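Local structure of Mypaa.01249.c (Mycobacterium paratuberculosis, 3RD5) at residues A[75-80]-A[123-128]; A[134-139]-A[173-178]. The protein probably acts as an oxidoreductase of the short-chain dehydrogenase/reductase family, although its substrate is not established. One frame throughout, in Å; residues are numbered along the deposited sequence. Where two conformers were deposited one is given.

Contact 1: residues A[75-80]-A[123-128]; sequences SSVRRF and TNLLLP
Two helices of the Rossmann fold, 74-82 and 110-126, pack against each other here, chiefly through Leu125 and Arg78. The contact is small, burying 191 Å² in all. Leu125 points at the other helix, and its two methyls do different jobs. CD1 lies against the root of the arginine, with Leu125 CD1 3.8 Å from Arg78 CG. The same methyl reaches the valine one residue earlier, Leu125 CD1 to Val77 CG1 being 4.2 Å. In the conformer described, Leu125 CD2 lies over one guanidinium face, 3.7 Å from Arg78 NH1. This is apolar cover of a flat charged group. The arginine chain runs extended from CG to NE and crosses the leucine side chain at about a right angle. A chi4 of -87° then turns the guanidinium out of line with the chain, which brings a face to the methyl. Arg78 is solvent-exposed and was modelled in two conformers, so this outer half of the contact is probably mobile. In the same conformer, its NH2 makes a weak hydrogen bond to Lys286 O. Deeper in, Phe80 and Leu126 approach more loosely, with Phe80 CE2 4.7 Å from Leu126 CD1. Phe80 also packs on Leu122, and Val77 on Ala121 and Leu122, so the packing between the two helices extends to the preceding turn of helix 110-126. Leu126 touches Leu90 of strand 87-92, and Thr123 faces helix 161-185.

Contact 2: residues A[134-139]-A[173-178]; sequences VVTVSS and LLFTSE
Leu173 meets Ser138 just past the end of strand 133-137, with Leu173 CG 3.7 Å from Ser138 OG. That hydroxyl is hydrogen-bonded to Lys169 O, one turn earlier in the helix, so its polar need is met beside the leucine. Leu174, on another side of the helix, packs on helix 271-285. Phe175 points back to the strand. Its CG is anti to the backbone N (chi1 171°), and the ring presents its edge to Thr136. Thr136 OG1 lies in the ring plane, 3.6 Å from Phe175 CE2, and the two side chains cross at about a right angle. Helix 161-185 is the connection between parallel neighbours 133-137 and 191-195, the beta-alpha-beta unit of a Rossmann fold, and it packs on the sheet here. Thr176 and Thr136, both buried, are joined through a water. The water donates to Thr176 OG1 at 2.9 Å and is 2.8 Å from Thr136 OG1. Each threonine hydroxyl has a second partner: Thr176 OG1 bonds Asn172 O within the helix, and Thr136 OG1 bonds Asn92 ND2.

How the contacts relate
Contact 1 and contact 2 have centres about 17 Å apart, yet they touch. Helix 110-126 packs on helix 74-82 in contact 1 and meets both parts of contact 2 through Thr123. Thr123 OG1 is 3.6 Å from Phe175 CZ, and Thr123 CG2 is 3.9 Å from Val134 CG2. Asn92 links the two contacts: its ND2 is hydrogen-bonded to Thr123 OG1, of contact 1, and to Thr136 OG1, of contact 2. Contact 2 is the more buried and lies next to Tyr165 and Lys169, which have the YxxxK spacing of the family's active site. Lys169 NZ bonds Val137 O, and Ser139 packs on Tyr165. Contact 1 is peripheral helix packing.

Contact 1: residues A[75-80]-A[123-128]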
ATOM      1  N   SER A  75     -17.286   3.485   4.236  1.00 17.44           N
ATOM      2  CA  SER A  75     -17.700   4.041   5.520  1.00 18.39           C
ATOM      3  C   SER A  75     -16.790   3.635   6.668  1.00 18.22           C
ATOM      4  O   SER A  75     -16.526   4.433   7.558  1.00 20.36           O
ATOM      5  CB  SER A  75     -19.158   3.708   5.844  1.00 19.79           C
ATOM      6  OG  SER A  75     -19.374   2.341   6.224  1.00 22.52           O
ATOM      7  N   SER A  76     -16.274   2.417   6.600  1.00 18.41           N
ATOM      8  CA  SER A  76     -15.287   1.945   7.542  1.00 17.07           C
ATOM      9  C   SER A  76     -13.933   2.655   7.361  1.00 16.41           C
ATOM     10  O   SER A  76     -13.302   3.021   8.355  1.00 17.34           O
ATOM     11  CB  SER A  76     -15.060   0.439   7.313  1.00 17.50           C
ATOM     12  OG  SER A  76     -14.092  -0.037   8.244  1.00 19.18           O
ATOM     13  N   VAL A  77     -13.504   2.852   6.124  1.00 15.82           N
ATOM     14  CA  VAL A  77     -12.303   3.634   5.852  1.00 15.55           C
ATOM     15  C   VAL A  77     -12.398   5.004   6.528  1.00 16.06           C
ATOM     16  O   VAL A  77     -11.450   5.457   7.164  1.00 16.48           O
ATOM     17  CB  VAL A  77     -12.033   3.762   4.339  1.00 14.94           C
ATOM     18  CG1 VAL A  77     -10.799   4.712   4.027  1.00 16.39           C
ATOM     19  CG2 VAL A  77     -11.812   2.363   3.706  1.00 15.87           C
ATOM     20  N   ARG A  78     -13.535   5.673   6.350  0.70 16.96           N
ATOM     21  CA  ARG A  78     -13.760   7.015   6.909  0.70 18.27           C
ATOM     22  C   ARG A  78     -13.727   7.020   8.429  0.70 18.70           C
ATOM     23  O   ARG A  78     -13.095   7.890   9.041  0.70 19.13           O
ATOM     24  CB  ARG A  78     -15.079   7.594   6.395  0.70 19.46           C
ATOM     25  CG  ARG A  78     -15.032   7.981   4.945  0.70 23.16           C
ATOM     26  CD  ARG A  78     -16.277   8.784   4.509  0.70 28.70           C
ATOM     27  NE  ARG A  78     -15.932   9.552   3.329  0.70 32.72           N
ATOM     28  CZ  ARG A  78     -15.386  10.762   3.341  0.70 31.04           C
ATOM     29  NH1 ARG A  78     -15.170  11.438   4.474  0.70 35.53           N
ATOM     30  NH2 ARG A  78     -15.098  11.327   2.193  0.70 33.33           N
ATOM     31  N   ARG A  79     -14.392   6.056   9.046  1.00 18.41           N
ATOM     32  CA  ARG A  79     -14.428   5.960  10.515  1.00 19.72           C
ATOM     33  C   ARG A  79     -13.000   5.716  11.058  1.00 18.88           C
ATOM     34  O   ARG A  79     -12.577   6.345  12.039  1.00 20.07           O
ATOM     35  CB  ARG A  79     -15.385   4.840  10.913  1.00 21.47           C
ATOM     36  CG  ARG A  79     -16.854   5.217  10.842  1.00 25.13           C
ATOM     37  CD  ARG A  79     -17.740   4.179  11.562  1.00 29.09           C
ATOM     38  NE  ARG A  79     -17.518   2.800  11.116  1.00 27.92           N
ATOM     39  CZ  ARG A  79     -18.091   2.212  10.066  1.00 30.19           C
ATOM     40  NH1 ARG A  79     -18.969   2.867   9.306  1.00 31.03           N
ATOM     41  NH2 ARG A  79     -17.800   0.948   9.779  1.00 31.20           N
ATOM     42  N   PHE A  80     -12.257   4.834  10.400  1.00 17.52           N
ATOM     43  CA  PHE A  80     -10.888   4.546  10.825  1.00 17.17           C
ATOM     44  C   PHE A  80     -10.012   5.791  10.698  1.00 17.75           C
ATOM     45  O   PHE A  80      -9.298   6.182  11.627  1.00 18.57           O
ATOM     46  CB  PHE A  80     -10.279   3.382  10.041  1.00 16.45           C
ATOM     47  CG  PHE A  80      -8.799   3.272  10.264  1.00 16.62           C
ATOM     48  CD1 PHE A  80      -8.314   2.692  11.437  1.00 17.15           C
ATOM     49  CD2 PHE A  80      -7.890   3.816   9.380  1.00 16.49           C
ATOM     50  CE1 PHE A  80      -6.944   2.676  11.706  1.00 17.57           C
ATOM     51  CE2 PHE A  80      -6.523   3.804   9.667  1.00 17.42           C
ATOM     52  CZ  PHE A  80      -6.062   3.226  10.834  1.00 16.59           C
ATOM     53  N   THR A 123      -5.730   7.299   2.063  1.00 13.64           N
ATOM     54  CA  THR A 123      -4.606   8.228   1.924  1.00 13.05           C
ATOM     55  C   THR A 123      -5.087   9.683   1.837  1.00 14.44           C
ATOM     56  O   THR A 123      -4.572  10.569   2.550  1.00 15.28           O
ATOM     57  CB  THR A 123      -3.735   7.870   0.709  1.00 13.37           C
ATOM     58  OG1 THR A 123      -3.270   6.525   0.826  1.00 12.91           O
ATOM     59  CG2 THR A 123      -2.521   8.839   0.620  1.00 14.25           C
ATOM     60  N   ASN A 124      -6.122   9.939   1.039  1.00 14.32           N
ATOM     61  CA  ASN A 124      -6.606  11.311   0.944  1.00 15.23           C
ATOM     62  C   ASN A 124      -7.150  11.797   2.288  1.00 15.30           C
ATOM     63  O   ASN A 124      -7.015  12.985   2.603  1.00 16.84           O
ATOM     64  CB  ASN A 124      -7.717  11.441  -0.114  1.00 16.44           C
ATOM     65  CG  ASN A 124      -7.185  11.538  -1.502  1.00 18.55           C
ATOM     66  OD1 ASN A 124      -6.090  12.087  -1.730  1.00 18.09           O
ATOM     67  ND2 ASN A 124      -7.996  11.042  -2.476  1.00 18.95           N
ATOM     68  N   LEU A 125      -7.766  10.922   3.060  1.00 15.15           N
ATOM     69  CA  LEU A 125      -8.326  11.316   4.350  1.00 16.39           C
ATOM     70  C   LEU A 125      -7.241  11.540   5.410  1.00 16.92           C
ATOM     71  O   LEU A 125      -7.402  12.433   6.261  1.00 19.23           O
ATOM     72  CB  LEU A 125      -9.324  10.274   4.821  1.00 16.76           C
ATOM     73  CG  LEU A 125     -10.603  10.181   3.999  1.00 18.29           C
ATOM     74  CD1 LEU A 125     -11.355   8.896   4.304  1.00 20.37           C
ATOM     75  CD2 LEU A 125     -11.504  11.429   4.223  1.00 21.17           C
ATOM     76  N   LEU A 126      -6.121  10.825   5.344  1.00 15.63           N
ATOM     77  CA  LEU A 126      -5.030  10.988   6.320  1.00 16.15           C
ATOM     78  C   LEU A 126      -4.003  12.068   5.967  1.00 16.56           C
ATOM     79  O   LEU A 126      -3.293  12.572   6.846  1.00 16.85           O
ATOM     80  CB  LEU A 126      -4.319   9.666   6.546  1.00 15.24           C
ATOM     81  CG  LEU A 126      -5.126   8.589   7.247  1.00 15.90           C
ATOM     82  CD1 LEU A 126      -4.302   7.267   7.399  1.00 19.14           C
ATOM     83  CD2 LEU A 126      -5.574   9.075   8.635  1.00 18.93           C
ATOM     84  N   LEU A 127      -3.857  12.391   4.675  1.00 16.46           N
ATOM     85  CA  LEU A 127      -2.805  13.276   4.212  1.00 16.13           C
ATOM     86  C   LEU A 127      -2.626  14.576   5.007  1.00 16.94           C
ATOM     87  O   LEU A 127      -1.473  14.934   5.281  1.00 17.51           O
ATOM     88  CB  LEU A 127      -2.955  13.614   2.723  1.00 17.00           C
ATOM     89  CG  LEU A 127      -2.324  12.645   1.746  1.00 17.63           C
ATOM     90  CD1 LEU A 127      -2.795  12.940   0.320  1.00 19.13           C
ATOM     91  CD2 LEU A 127      -0.786  12.639   1.764  1.00 18.29           C
ATOM     92  N   PRO A 128      -3.718  15.242   5.390  1.00 17.60           N
ATOM     93  CA  PRO A 128      -3.553  16.482   6.172  1.00 18.94           C
ATOM     94  C   PRO A 128      -2.885  16.305   7.534  1.00 18.17           C
ATOM     95  O   PRO A 128      -2.492  17.324   8.148  1.00 20.32           O
ATOM     96  CB  PRO A 128      -4.993  16.979   6.332  1.00 19.91           C
ATOM     97  CG  PRO A 128      -5.730  16.352   5.232  1.00 19.87           C
ATOM     98  CD  PRO A 128      -5.134  15.001   5.062  1.00 17.85           C
TER

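Contact 2: residues A[134-139]-A[173-178]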
ATOM      1  N   VAL A 134       4.032   8.271   2.436  1.00 13.01           N
ATOM      2  CA  VAL A 134       3.124   7.169   2.102  1.00 12.22           C
ATOM      3  C   VAL A 134       3.933   6.141   1.332  1.00 13.11           C
ATOM      4  O   VAL A 134       4.592   6.481   0.358  1.00 13.78           O
ATOM      5  CB  VAL A 134       1.964   7.664   1.234  1.00 13.19           C
ATOM      6  CG1 VAL A 134       1.029   6.502   0.878  1.00 14.27           C
ATOM      7  CG2 VAL A 134       1.180   8.832   1.928  1.00 14.34           C
ATOM      8  N   VAL A 135       3.867   4.882   1.746  1.00 11.89           N
ATOM      9  CA  VAL A 135       4.485   3.748   1.030  1.00 11.93           C
ATOM     10  C   VAL A 135       3.356   2.844   0.590  1.00 12.05           C
ATOM     11  O   VAL A 135       2.622   2.320   1.453  1.00 12.62           O
ATOM     12  CB  VAL A 135       5.449   2.951   1.924  1.00 11.74           C
ATOM     13  CG1 VAL A 135       6.050   1.771   1.157  1.00 13.61           C
ATOM     14  CG2 VAL A 135       6.577   3.865   2.445  1.00 14.49           C
ATOM     15  N   THR A 136       3.243   2.599  -0.730  1.00 11.13           N
ATOM     16  CA  THR A 136       2.206   1.679  -1.258  1.00 11.34           C
ATOM     17  C   THR A 136       2.866   0.435  -1.794  1.00 11.26           C
ATOM     18  O   THR A 136       3.827   0.548  -2.579  1.00 12.65           O
ATOM     19  CB  THR A 136       1.369   2.423  -2.319  1.00 11.70           C
ATOM     20  OG1 THR A 136       0.751   3.577  -1.716  1.00 12.22           O
ATOM     21  CG2 THR A 136       0.241   1.520  -2.850  1.00 13.64           C
ATOM     22  N   VAL A 137       2.369  -0.724  -1.399  1.00 11.31           N
ATOM     23  CA  VAL A 137       2.950  -1.998  -1.796  1.00 11.23           C
ATOM     24  C   VAL A 137       2.294  -2.453  -3.105  1.00 12.25           C
ATOM     25  O   VAL A 137       1.063  -2.577  -3.169  1.00 13.38           O
ATOM     26  CB  VAL A 137       2.883  -3.052  -0.667  1.00 11.87           C
ATOM     27  CG1 VAL A 137       3.668  -4.309  -1.087  1.00 13.38           C
ATOM     28  CG2 VAL A 137       3.467  -2.472   0.660  1.00 13.51           C
ATOM     29  N   SER A 138       3.114  -2.718  -4.130  1.00 12.06           N
ATOM     30  CA  SER A 138       2.685  -3.238  -5.416  1.00 12.21           C
ATOM     31  C   SER A 138       3.238  -4.651  -5.652  1.00 11.76           C
ATOM     32  O   SER A 138       3.417  -5.420  -4.699  1.00 12.16           O
ATOM     33  CB  SER A 138       3.056  -2.215  -6.479  1.00 12.56           C
ATOM     34  OG  SER A 138       2.598  -2.590  -7.790  1.00 12.50           O
ATOM     35  N   SER A 139       3.464  -5.034  -6.902  1.00 12.23           N
ATOM     36  CA  SER A 139       3.862  -6.374  -7.256  1.00 12.10           C
ATOM     37  C   SER A 139       4.457  -6.408  -8.647  1.00 12.84           C
ATOM     38  O   SER A 139       4.077  -5.580  -9.498  1.00 12.87           O
ATOM     39  CB  SER A 139       2.612  -7.263  -7.273  1.00 13.06           C
ATOM     40  OG  SER A 139       2.852  -8.567  -7.803  1.00 13.61           O
ATOM     41  N   LEU A 173       0.947   1.784  -8.510  1.00 11.11           N
ATOM     42  CA  LEU A 173       2.082   2.560  -9.016  1.00 11.10           C
ATOM     43  C   LEU A 173       1.668   3.911  -9.616  1.00 11.78           C
ATOM     44  O   LEU A 173       2.306   4.939  -9.366  1.00 12.68           O
ATOM     45  CB  LEU A 173       2.917   1.727 -10.019  1.00 12.14           C
ATOM     46  CG  LEU A 173       3.687   0.611  -9.342  1.00 12.69           C
ATOM     47  CD1 LEU A 173       4.336  -0.306 -10.379  1.00 14.69           C
ATOM     48  CD2 LEU A 173       4.853   1.180  -8.490  1.00 18.55           C
ATOM     49  N   LEU A 174       0.611   3.894 -10.426  1.00 11.76           N
ATOM     50  CA  LEU A 174       0.087   5.134 -11.002  1.00 11.83           C
ATOM     51  C   LEU A 174      -0.392   6.072  -9.898  1.00 12.34           C
ATOM     52  O   LEU A 174      -0.267   7.303 -10.008  1.00 13.15           O
ATOM     53  CB  LEU A 174      -1.027   4.796 -11.972  1.00 12.32           C
ATOM     54  CG  LEU A 174      -0.616   4.084 -13.261  1.00 12.37           C
ATOM     55  CD1 LEU A 174      -1.868   3.574 -13.989  1.00 14.60           C
ATOM     56  CD2 LEU A 174       0.214   4.992 -14.191  1.00 14.09           C
ATOM     57  N   PHE A 175      -0.968   5.502  -8.845  1.00 11.50           N
ATOM     58  CA  PHE A 175      -1.361   6.246  -7.617  1.00 11.85           C
ATOM     59  C   PHE A 175      -0.159   6.960  -7.025  1.00 12.11           C
ATOM     60  O   PHE A 175      -0.182   8.160  -6.702  1.00 12.97           O
ATOM     61  CB  PHE A 175      -1.965   5.276  -6.608  1.00 11.56           C
ATOM     62  CG  PHE A 175      -2.193   5.873  -5.264  1.00 11.88           C
ATOM     63  CD1 PHE A 175      -3.163   6.803  -5.027  1.00 12.55           C
ATOM     64  CD2 PHE A 175      -1.436   5.416  -4.209  1.00 13.83           C
ATOM     65  CE1 PHE A 175      -3.361   7.318  -3.749  1.00 13.32           C
ATOM     66  CE2 PHE A 175      -1.662   5.882  -2.934  1.00 14.94           C
ATOM     67  CZ  PHE A 175      -2.614   6.863  -2.720  1.00 15.24           C
ATOM     68  N   THR A 176       0.924   6.198  -6.841  1.00 11.47           N
ATOM     69  CA  THR A 176       2.151   6.736  -6.258  1.00 12.14           C
ATOM     70  C   THR A 176       2.743   7.883  -7.087  1.00 12.96           C
ATOM     71  O   THR A 176       3.092   8.942  -6.535  1.00 12.91           O
ATOM     72  CB  THR A 176       3.164   5.628  -6.103  1.00 11.81           C
ATOM     73  OG1 THR A 176       2.668   4.607  -5.213  1.00 12.49           O
ATOM     74  CG2 THR A 176       4.549   6.144  -5.557  1.00 14.39           C
ATOM     75  N   SER A 177       2.807   7.719  -8.401  1.00 12.71           N
ATOM     76  CA  SER A 177       3.351   8.769  -9.286  0.50 12.93           C
ATOM     77  C   SER A 177       2.515  10.035  -9.248  1.00 13.40           C
ATOM     78  O   SER A 177       3.044  11.139  -9.140  1.00 13.98           O
ATOM     79  CB  SER A 177       3.428   8.261 -10.718  0.50 13.91           C
ATOM     80  OG  SER A 177       4.368   7.209 -10.836  0.50 13.67           O
ATOM     81  N   GLU A 178       1.188   9.885  -9.353  1.00 13.20           N
ATOM     82  CA  GLU A 178       0.320  11.057  -9.374  1.00 13.72           C
ATOM     83  C   GLU A 178       0.261  11.717  -8.004  1.00 13.50           C
ATOM     84  O   GLU A 178       0.251  12.936  -7.914  1.00 14.70           O
ATOM     85  CB  GLU A 178      -1.058  10.723  -9.919  1.00 15.01           C
ATOM     86  CG  GLU A 178      -2.071  11.855  -9.929  1.00 14.79           C
ATOM     87  CD  GLU A 178      -1.805  12.989 -10.868  1.00 16.47           C
ATOM     88  OE1 GLU A 178      -0.845  12.935 -11.649  1.00 19.94           O
ATOM     89  OE2 GLU A 178      -2.634  13.947 -10.809  1.00 20.58           O
TER
HETATM   90  O   HOH W   1       2.520   5.553  -2.513  1.00 13.26           O